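Local coordinates for protein aggregative adherence fimbrial subunit AggA (Escherichia coli O104:H4 str. C227-11, PDB 4PH8) that forms the major subunit of type I aggregative adherence fimbriae, probably assembling by donor-strand complementation and mediating bacterial adhesion, probably by binding fibronectin, at residues 30-36 against 113-117; 60-66 against 76-80; 37-41 against 52-56. All coordinates share one frame. Residues are numbered along the deposited sequence.

From the N terminus, residues 30-36 open interaction 1, and strand 34-41 runs straight on into 37-41, where interaction 3 begins. Interaction 3 closes first, at 52-56, after a short connection containing helix 44-49. The same strand 52-68 then supplies 60-66, and interaction 2 closes at 76-80 as a hairpin. Interaction 1 closes last, at 113-117, so its long loop encloses the other two, which follow in series; none cross. Interactions 1 and 2 are strand pairings, while interaction 3 is packing between facing strands. They meet in one apolar interior: Val114 CG2 lies 3.8 Å from Leu66 CD2, and Trp64 CZ2 lies 3.9 Å from Leu55 CD2.

Interaction 1: residues 30-36 against 113-117; sequences STTPIGF and SVNPK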
loop_
_atom_site.group_PDB
_atom_site.type_symbol
_atom_site.label_atom_id
_atom_site.label_comp_id
_atom_site.label_asym_id
_atom_site.label_seq_id
_atom_site.Cartn_x
_atom_site.Cartn_y
_atom_site.Cartn_z
ATOM N N SER A 30 2.431 9.445 -23.480
ATOM C CA SER A 30 3.615 9.563 -22.633
ATOM C C SER A 30 4.288 8.198 -22.479
ATOM O O SER A 30 3.613 7.170 -22.402
ATOM C CB SER A 30 3.242 10.125 -21.263
ATOM O OG SER A 30 4.403 10.429 -20.515
ATOM N N THR A 31 5.619 8.193 -22.466
ATOM C CA THR A 31 6.404 6.965 -22.297
ATOM C C THR A 31 7.137 6.907 -20.944
ATOM O O THR A 31 7.809 5.911 -20.640
ATOM C CB THR A 31 7.457 6.827 -23.413
ATOM O OG1 THR A 31 8.373 7.927 -23.345
ATOM C CG2 THR A 31 6.784 6.798 -24.778
ATOM N N THR A 32 7.011 7.971 -20.148
ATOM C CA THR A 32 7.665 8.054 -18.842
ATOM C C THR A 32 7.013 7.070 -17.881
ATOM O O THR A 32 5.797 6.919 -17.895
ATOM C CB THR A 32 7.524 9.462 -18.227
ATOM O OG1 THR A 32 7.821 10.454 -19.212
ATOM C CG2 THR A 32 8.467 9.644 -17.033
ATOM N N PRO A 33 7.822 6.386 -17.051
ATOM C CA PRO A 33 7.258 5.581 -15.992
ATOM C C PRO A 33 6.382 6.410 -15.052
ATOM O O PRO A 33 6.727 7.547 -14.728
ATOM C CB PRO A 33 8.490 5.073 -15.245
ATOM C CG PRO A 33 9.564 5.043 -16.267
ATOM C CD PRO A 33 9.271 6.172 -17.204
ATOM N N ILE A 34 5.254 5.833 -14.643
ATOM C CA ILE A 34 4.335 6.477 -13.706
ATOM C C ILE A 34 4.494 5.773 -12.363
ATOM O O ILE A 34 4.267 4.578 -12.262
ATOM C CB ILE A 34 2.864 6.384 -14.171
ATOM C CG1 ILE A 34 2.702 6.954 -15.592
ATOM C CG2 ILE A 34 1.957 7.143 -13.204
ATOM C CD1 ILE A 34 1.395 6.543 -16.244
ATOM N N GLY A 35 4.914 6.520 -11.349
ATOM C CA GLY A 35 5.085 5.967 -10.004
ATOM C C GLY A 35 3.902 6.220 -9.104
ATOM O O GLY A 35 3.285 7.293 -9.155
ATOM N N PHE A 36 3.610 5.232 -8.260
ATOM C CA PHE A 36 2.589 5.341 -7.231
ATOM C C PHE A 36 3.189 4.740 -5.960
ATOM O O PHE A 36 3.816 3.691 -6.008
ATOM C CB PHE A 36 1.322 4.558 -7.580
ATOM C CG PHE A 36 0.749 4.866 -8.943
ATOM C CD1 PHE A 36 -0.113 5.932 -9.124
ATOM C CD2 PHE A 36 1.022 4.049 -10.012
ATOM C CE1 PHE A 36 -0.655 6.204 -10.369
ATOM C CE2 PHE A 36 0.479 4.309 -11.274
ATOM C CZ PHE A 36 -0.358 5.393 -11.440
ATOM N N SER A 113 4.916 0.735 -10.256
ATOM C CA SER A 113 5.126 1.565 -11.430
ATOM C C SER A 113 4.374 1.002 -12.620
ATOM O O SER A 113 4.283 -0.224 -12.792
ATOM C CB SER A 113 6.618 1.652 -11.749
ATOM O OG SER A 113 6.844 2.553 -12.824
ATOM N N VAL A 114 3.803 1.899 -13.414
ATOM C CA VAL A 114 3.246 1.530 -14.704
ATOM C C VAL A 114 4.227 2.011 -15.770
ATOM O O VAL A 114 4.582 3.190 -15.813
ATOM C CB VAL A 114 1.841 2.128 -14.949
ATOM C CG1 VAL A 114 1.424 1.930 -16.408
ATOM C CG2 VAL A 114 0.818 1.491 -14.022
ATOM N N ASN A 115 4.668 1.072 -16.603
ATOM C CA ASN A 115 5.530 1.357 -17.749
ATOM C C ASN A 115 4.660 1.375 -19.001
ATOM O O ASN A 115 4.219 0.314 -19.465
ATOM C CB ASN A 115 6.612 0.275 -17.872
ATOM C CG ASN A 115 7.653 0.581 -18.939
ATOM O OD1 ASN A 115 7.646 1.641 -19.584
ATOM N ND2 ASN A 115 8.570 -0.362 -19.125
ATOM N N PRO A 116 4.386 2.574 -19.543
ATOM C CA PRO A 116 3.540 2.627 -20.745
ATOM C C PRO A 116 4.106 1.840 -21.927
ATOM O O PRO A 116 3.362 1.429 -22.781
ATOM C CB PRO A 116 3.481 4.123 -21.077
ATOM C CG PRO A 116 3.842 4.822 -19.812
ATOM C CD PRO A 116 4.816 3.918 -19.119
ATOM N N LYS A 117 5.418 1.630 -21.955
ATOM C CA LYS A 117 6.069 0.920 -23.056
ATOM C C LYS A 117 5.697 -0.568 -23.121
ATOM O O LYS A 117 5.631 -1.144 -24.211
ATOM C CB LYS A 117 7.586 1.087 -22.950
ATOM C CG LYS A 117 8.046 2.535 -23.030
ATOM C CD LYS A 117 9.562 2.648 -22.999
ATOM C CE LYS A 117 10.019 4.069 -23.291
ATOM N NZ LYS A 117 11.485 4.147 -23.547
#
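Pro116 lays its ring against the backbone of the 30-33 loop, with CB 3.3 Å from Ser30 O and CD 3.4 Å from Thr32 O. This closes one end of an antiparallel strand pair in the beta sandwich, where strands 34-41 and 108-114 run side by side; the two segments point 162° apart. Ile34 and Val114 form a hydrogen-bonded pair: Ile34 N donates to Val114 O and Val114 N to Ile34 O, both at 3.0 Å. Gly35 and Ser113 follow as a non-hydrogen-bonded pair, CA to CA 4.6 Å. Ile34 and Val114 share one face, CB to CB 4.4 Å, and Val114 CG2 meets the edge of the buried Phe36 ring at CE2, 4.0 Å away; strand 24-26 touches both Ile34 and Phe36. Beyond the ladder the contact becomes more exposed, with Thr31 CB 3.8 Å from Lys117 CE. An Asx turn bends the chain as it leaves the strand: Lys117 N donates to Asn115 OD1 at 3.3 Å.

Interaction 2: residues 60-66 against 76-80; sequences PANKWVL and YTLNP
Build an antiparallel beta hairpin from strands 64-66 and 76-78, axes 4.6 Å apart at closest and directions 151° apart. Trp64-Leu78 and Leu66-Tyr76 are hydrogen-bonded pairs: Trp64 N to Leu78 O 3.0 Å, Leu78 N to Trp64 O 2.7 Å, Leu66 N to Tyr76 O 2.9 Å and Tyr76 N to Leu66 O 2.9 Å. Val65-Thr77 between them is non-hydrogen-bonded, CA to CA 4.5 Å. Before the strand, Ala61 and Asn62 take left-handed helical angles, closed by Lys63 N to Pro60 O at 3.0 Å. Thr77 (chi1 m) pushes CG2 into the notch between Lys63 CB (3.5 Å) and Pro60 CD (3.8 Å). On the face of Trp64 and Leu78, Pro80 lies over one face of the indole (chi1 m, chi2 13°) in a CH-pi contact, CG 4.0 Å from the centroid of the five-membered ring of Trp64 and 29° off its normal. Leu78 CD1 lies 4.4 Å from Leu66 CB. Trp64 and Leu66 project into the sandwich interior, between strand 108-114 and strand 124-138.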
loop_
_atom_site.group_PDB
_atom_site.type_symbol
_atom_site.label_atom_id
_atom_site.label_comp_id
_atom_site.label_asym_id
_atom_site.label_seq_id
_atom_site.Cartn_x
_atom_site.Cartn_y
_atom_site.Cartn_z
ATOM N N PRO A 60 -4.672 -10.600 -7.325
ATOM C CA PRO A 60 -4.187 -11.926 -6.940
ATOM C C PRO A 60 -2.914 -11.782 -6.136
ATOM O O PRO A 60 -2.097 -10.905 -6.423
ATOM C CB PRO A 60 -3.922 -12.627 -8.273
ATOM C CG PRO A 60 -3.819 -11.547 -9.287
ATOM C CD PRO A 60 -4.600 -10.368 -8.775
ATOM N N ALA A 61 -2.783 -12.600 -5.100
ATOM C CA ALA A 61 -1.624 -12.562 -4.219
ATOM C C ALA A 61 -1.425 -11.173 -3.604
ATOM O O ALA A 61 -0.323 -10.827 -3.266
ATOM C CB ALA A 61 -0.367 -12.993 -4.958
ATOM N N ASN A 62 -2.518 -10.432 -3.440
ATOM C CA ASN A 62 -2.526 -9.087 -2.845
ATOM C C ASN A 62 -1.719 -8.064 -3.631
ATOM O O ASN A 62 -1.309 -7.030 -3.093
ATOM C CB ASN A 62 -2.117 -9.170 -1.388
ATOM C CG ASN A 62 -3.108 -9.985 -0.575
ATOM O OD1 ASN A 62 -4.302 -9.677 -0.536
ATOM N ND2 ASN A 62 -2.627 -11.030 0.065
ATOM N N LYS A 63 -1.563 -8.314 -4.929
ATOM C CA LYS A 63 -0.916 -7.347 -5.812
ATOM C C LYS A 63 -1.811 -6.112 -5.978
ATOM O O LYS A 63 -2.998 -6.134 -5.682
ATOM C CB LYS A 63 -0.526 -7.981 -7.155
ATOM C CG LYS A 63 0.644 -8.933 -7.005
ATOM C CD LYS A 63 1.074 -9.621 -8.291
ATOM C CE LYS A 63 2.062 -10.735 -7.961
ATOM N NZ LYS A 63 2.479 -11.530 -9.145
ATOM N N TRP A 64 -1.211 -5.007 -6.378
ATOM C CA TRP A 64 -1.941 -3.755 -6.466
ATOM C C TRP A 64 -2.588 -3.653 -7.830
ATOM O O TRP A 64 -1.951 -3.953 -8.818
ATOM C CB TRP A 64 -0.968 -2.599 -6.254
ATOM C CG TRP A 64 -0.267 -2.593 -4.912
ATOM C CD1 TRP A 64 -0.204 -3.599 -3.989
ATOM C CD2 TRP A 64 0.507 -1.514 -4.375
ATOM N NE1 TRP A 64 0.547 -3.207 -2.898
ATOM C CE2 TRP A 64 0.990 -1.928 -3.109
ATOM C CE3 TRP A 64 0.820 -0.230 -4.829
ATOM C CZ2 TRP A 64 1.782 -1.109 -2.306
ATOM C CZ3 TRP A 64 1.608 0.590 -4.022
ATOM C CH2 TRP A 64 2.086 0.136 -2.769
ATOM N N VAL A 65 -3.862 -3.259 -7.880
ATOM C CA VAL A 65 -4.604 -3.232 -9.154
ATOM C C VAL A 65 -4.997 -1.806 -9.541
ATOM O O VAL A 65 -5.756 -1.148 -8.842
ATOM C CB VAL A 65 -5.858 -4.126 -9.097
ATOM C CG1 VAL A 65 -6.584 -4.134 -10.439
ATOM C CG2 VAL A 65 -5.476 -5.538 -8.679
ATOM N N LEU A 66 -4.462 -1.341 -10.662
ATOM C CA LEU A 66 -4.877 -0.074 -11.238
ATOM C C LEU A 66 -6.023 -0.375 -12.206
ATOM O O LEU A 66 -5.807 -0.974 -13.265
ATOM C CB LEU A 66 -3.708 0.599 -11.952
ATOM C CG LEU A 66 -3.930 2.048 -12.410
ATOM C CD1 LEU A 66 -4.117 3.015 -11.247
ATOM C CD2 LEU A 66 -2.769 2.515 -13.269
ATOM N N TYR A 76 -4.394 -3.135 -14.527
ATOM C CA TYR A 76 -3.033 -3.651 -14.451
ATOM C C TYR A 76 -2.741 -4.087 -13.045
ATOM O O TYR A 76 -2.978 -3.346 -12.096
ATOM C CB TYR A 76 -2.007 -2.654 -14.982
ATOM C CG TYR A 76 -2.048 -2.566 -16.496
ATOM C CD1 TYR A 76 -1.873 -3.711 -17.293
ATOM C CD2 TYR A 76 -2.285 -1.355 -17.133
ATOM C CE1 TYR A 76 -1.939 -3.639 -18.678
ATOM C CE2 TYR A 76 -2.347 -1.275 -18.509
ATOM C CZ TYR A 76 -2.172 -2.414 -19.281
ATOM O OH TYR A 76 -2.230 -2.314 -20.662
ATOM N N THR A 77 -2.297 -5.329 -12.936
ATOM C CA THR A 77 -1.938 -5.923 -11.669
ATOM C C THR A 77 -0.452 -5.675 -11.493
ATOM O O THR A 77 0.354 -6.062 -12.336
ATOM C CB THR A 77 -2.270 -7.422 -11.691
ATOM O OG1 THR A 77 -3.666 -7.580 -11.981
ATOM C CG2 THR A 77 -1.946 -8.081 -10.367
ATOM N N LEU A 78 -0.099 -5.006 -10.401
ATOM C CA LEU A 78 1.244 -4.469 -10.220
ATOM C C LEU A 78 1.909 -5.092 -9.003
ATOM O O LEU A 78 1.298 -5.231 -7.936
ATOM C CB LEU A 78 1.184 -2.943 -10.087
ATOM C CG LEU A 78 0.489 -2.200 -11.239
ATOM C CD1 LEU A 78 0.316 -0.729 -10.924
ATOM C CD2 LEU A 78 1.281 -2.363 -12.527
ATOM N N ASN A 79 3.160 -5.487 -9.178
ATOM C CA ASN A 79 3.927 -6.078 -8.092
ATOM C C ASN A 79 4.686 -4.982 -7.342
ATOM O O ASN A 79 5.460 -4.236 -7.951
ATOM C CB ASN A 79 4.907 -7.099 -8.635
ATOM C CG ASN A 79 5.482 -7.991 -7.551
ATOM O OD1 ASN A 79 4.817 -8.318 -6.559
ATOM N ND2 ASN A 79 6.711 -8.410 -7.744
ATOM N N PRO A 80 4.456 -4.872 -6.023
ATOM C CA PRO A 80 5.125 -3.804 -5.285
ATOM C C PRO A 80 6.615 -4.015 -5.038
ATOM O O PRO A 80 7.102 -5.150 -4.949
ATOM C CB PRO A 80 4.397 -3.758 -3.935
ATOM C CG PRO A 80 3.573 -4.979 -3.864
ATOM C CD PRO A 80 3.460 -5.593 -5.218
#

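Interaction 3: residues 37-41 against 52-56; sequences SAKVT and KVWLW
Two extended strands, 37-41 and 52-56, face one another through their side chains; their axes approach to 7.1 Å and their N-to-C directions differ by 155°. Ser37 turns its CB away from the partner. Ala38 is the first residue to point across: its CB touches Leu55 CD2 at 3.9 Å, and Leu130 of strand 124-138 also packs on it. Lys39 points away again, so the inward-outward alternation of a beta strand is kept. The arrangement is the face-to-face packing of a beta sandwich, as in the immunoglobulin-like fold of fimbrial subunits. The evidence is that strand 37-41 spends its backbone hydrogen bonds on residues such as Thr19 of strand 17-20 and Ala110 and Leu108 of strand 108-114, while its contact with 52-56 is made mainly by apolar side chains. Val40 (chi1 t) lies at the centre, with CA 6.8 Å from Val53 CA. Its CG1 lies 3.9 Å from Val53 CB, and its CG2 lies 3.9 Å from Leu55 CD1 and 4.0 Å from Trp54 O. Val53 takes chi1 m and Leu55 chi1 t, chi2 p, and both direct CB toward 37-41, filling the space between the two backbones from the opposite side. Thr41 points away, its OG1 donating a hydrogen bond to Lys106 O, yet the carbonyl O of Thr41 still sits 4.4 Å from Val53 CG1. Further on, helix 44-49 lies in the connection between the two strands.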
loop_
_atom_site.group_PDB
_atom_site.type_symbol
_atom_site.label_atom_id
_atom_site.label_comp_id
_atom_site.label_asym_id
_atom_site.label_seq_id
_atom_site.Cartn_x
_atom_site.Cartn_y
_atom_site.Cartn_z
ATOM N N SER A 37 3.003 5.403 -4.832
ATOM C CA SER A 37 3.556 4.900 -3.608
ATOM C C SER A 37 2.643 5.156 -2.448
ATOM O O SER A 37 1.746 6.003 -2.506
ATOM C CB SER A 37 4.915 5.499 -3.357
ATOM O OG SER A 37 4.848 6.884 -3.199
ATOM N N ALA A 38 2.858 4.351 -1.415
ATOM C CA ALA A 38 2.095 4.398 -0.185
ATOM C C ALA A 38 3.059 4.280 0.992
ATOM O O ALA A 38 4.131 3.672 0.892
ATOM C CB ALA A 38 1.073 3.277 -0.143
ATOM N N LYS A 39 2.650 4.854 2.106
ATOM C CA LYS A 39 3.446 4.882 3.315
ATOM C C LYS A 39 2.500 4.655 4.481
ATOM O O LYS A 39 1.411 5.221 4.516
ATOM C CB LYS A 39 4.158 6.253 3.404
ATOM C CG LYS A 39 4.639 6.704 4.761
ATOM C CD LYS A 39 5.413 8.018 4.694
ATOM C CE LYS A 39 4.591 9.264 4.360
ATOM N NZ LYS A 39 3.390 9.514 5.170
ATOM N N VAL A 40 2.911 3.809 5.423
ATOM C CA VAL A 40 2.076 3.460 6.572
ATOM C C VAL A 40 2.882 3.634 7.861
ATOM O O VAL A 40 4.049 3.264 7.941
ATOM C CB VAL A 40 1.527 1.999 6.485
ATOM C CG1 VAL A 40 0.511 1.761 7.588
ATOM C CG2 VAL A 40 0.906 1.746 5.125
ATOM N N THR A 41 2.248 4.206 8.871
ATOM C CA THR A 41 2.887 4.343 10.168
ATOM C C THR A 41 1.811 4.245 11.232
ATOM O O THR A 41 0.628 4.021 10.932
ATOM C CB THR A 41 3.699 5.660 10.267
ATOM O OG1 THR A 41 4.558 5.634 11.428
ATOM C CG2 THR A 41 2.789 6.873 10.292
ATOM N N LYS A 52 3.148 -3.789 14.239
ATOM C CA LYS A 52 3.517 -4.245 12.919
ATOM C C LYS A 52 2.491 -3.648 11.982
ATOM O O LYS A 52 1.291 -3.764 12.215
ATOM C CB LYS A 52 3.508 -5.788 12.871
ATOM C CG LYS A 52 3.633 -6.399 11.476
ATOM C CD LYS A 52 3.421 -7.910 11.473
ATOM C CE LYS A 52 4.453 -8.630 12.322
ATOM N NZ LYS A 52 4.250 -10.104 12.238
ATOM N N VAL A 53 2.966 -3.000 10.924
ATOM C CA VAL A 53 2.072 -2.418 9.952
ATOM C C VAL A 53 2.067 -3.240 8.680
ATOM O O VAL A 53 3.006 -3.988 8.400
ATOM C CB VAL A 53 2.375 -0.939 9.667
ATOM C CG1 VAL A 53 2.063 -0.095 10.881
ATOM C CG2 VAL A 53 3.812 -0.721 9.205
ATOM N N TRP A 54 0.976 -3.104 7.932
ATOM C CA TRP A 54 0.706 -3.904 6.758
ATOM C C TRP A 54 0.199 -3.025 5.641
ATOM O O TRP A 54 -0.435 -1.991 5.886
ATOM C CB TRP A 54 -0.384 -4.932 7.048
ATOM C CG TRP A 54 -0.033 -5.928 8.085
ATOM C CD1 TRP A 54 -0.087 -5.760 9.433
ATOM C CD2 TRP A 54 0.397 -7.271 7.859
ATOM N NE1 TRP A 54 0.298 -6.923 10.072
ATOM C CE2 TRP A 54 0.599 -7.865 9.127
ATOM C CE3 TRP A 54 0.641 -8.028 6.711
ATOM C CZ2 TRP A 54 1.040 -9.179 9.273
ATOM C CZ3 TRP A 54 1.078 -9.336 6.855
ATOM C CH2 TRP A 54 1.272 -9.895 8.136
ATOM N N LEU A 55 0.459 -3.486 4.424
ATOM C CA LEU A 55 -0.013 -2.870 3.218
ATOM C C LEU A 55 -0.318 -3.972 2.224
ATOM O O LEU A 55 0.456 -4.923 2.084
ATOM C CB LEU A 55 1.082 -1.959 2.693
ATOM C CG LEU A 55 0.849 -0.936 1.625
ATOM C CD1 LEU A 55 -0.342 -0.032 1.931
ATOM C CD2 LEU A 55 2.116 -0.103 1.498
ATOM N N TRP A 56 -1.447 -3.857 1.535
ATOM C CA TRP A 56 -1.799 -4.842 0.524
ATOM C C TRP A 56 -2.784 -4.284 -0.476
ATOM O O TRP A 56 -3.481 -3.319 -0.197
ATOM C CB TRP A 56 -2.319 -6.164 1.142
ATOM C CG TRP A 56 -3.671 -6.131 1.833
ATOM C CD1 TRP A 56 -4.868 -6.553 1.314
ATOM C CD2 TRP A 56 -3.952 -5.721 3.187
ATOM N NE1 TRP A 56 -5.868 -6.411 2.246
ATOM C CE2 TRP A 56 -5.337 -5.913 3.404
ATOM C CE3 TRP A 56 -3.177 -5.208 4.224
ATOM C CZ2 TRP A 56 -5.958 -5.597 4.610
ATOM C CZ3 TRP A 56 -3.798 -4.898 5.431
ATOM C CH2 TRP A 56 -5.181 -5.091 5.610
#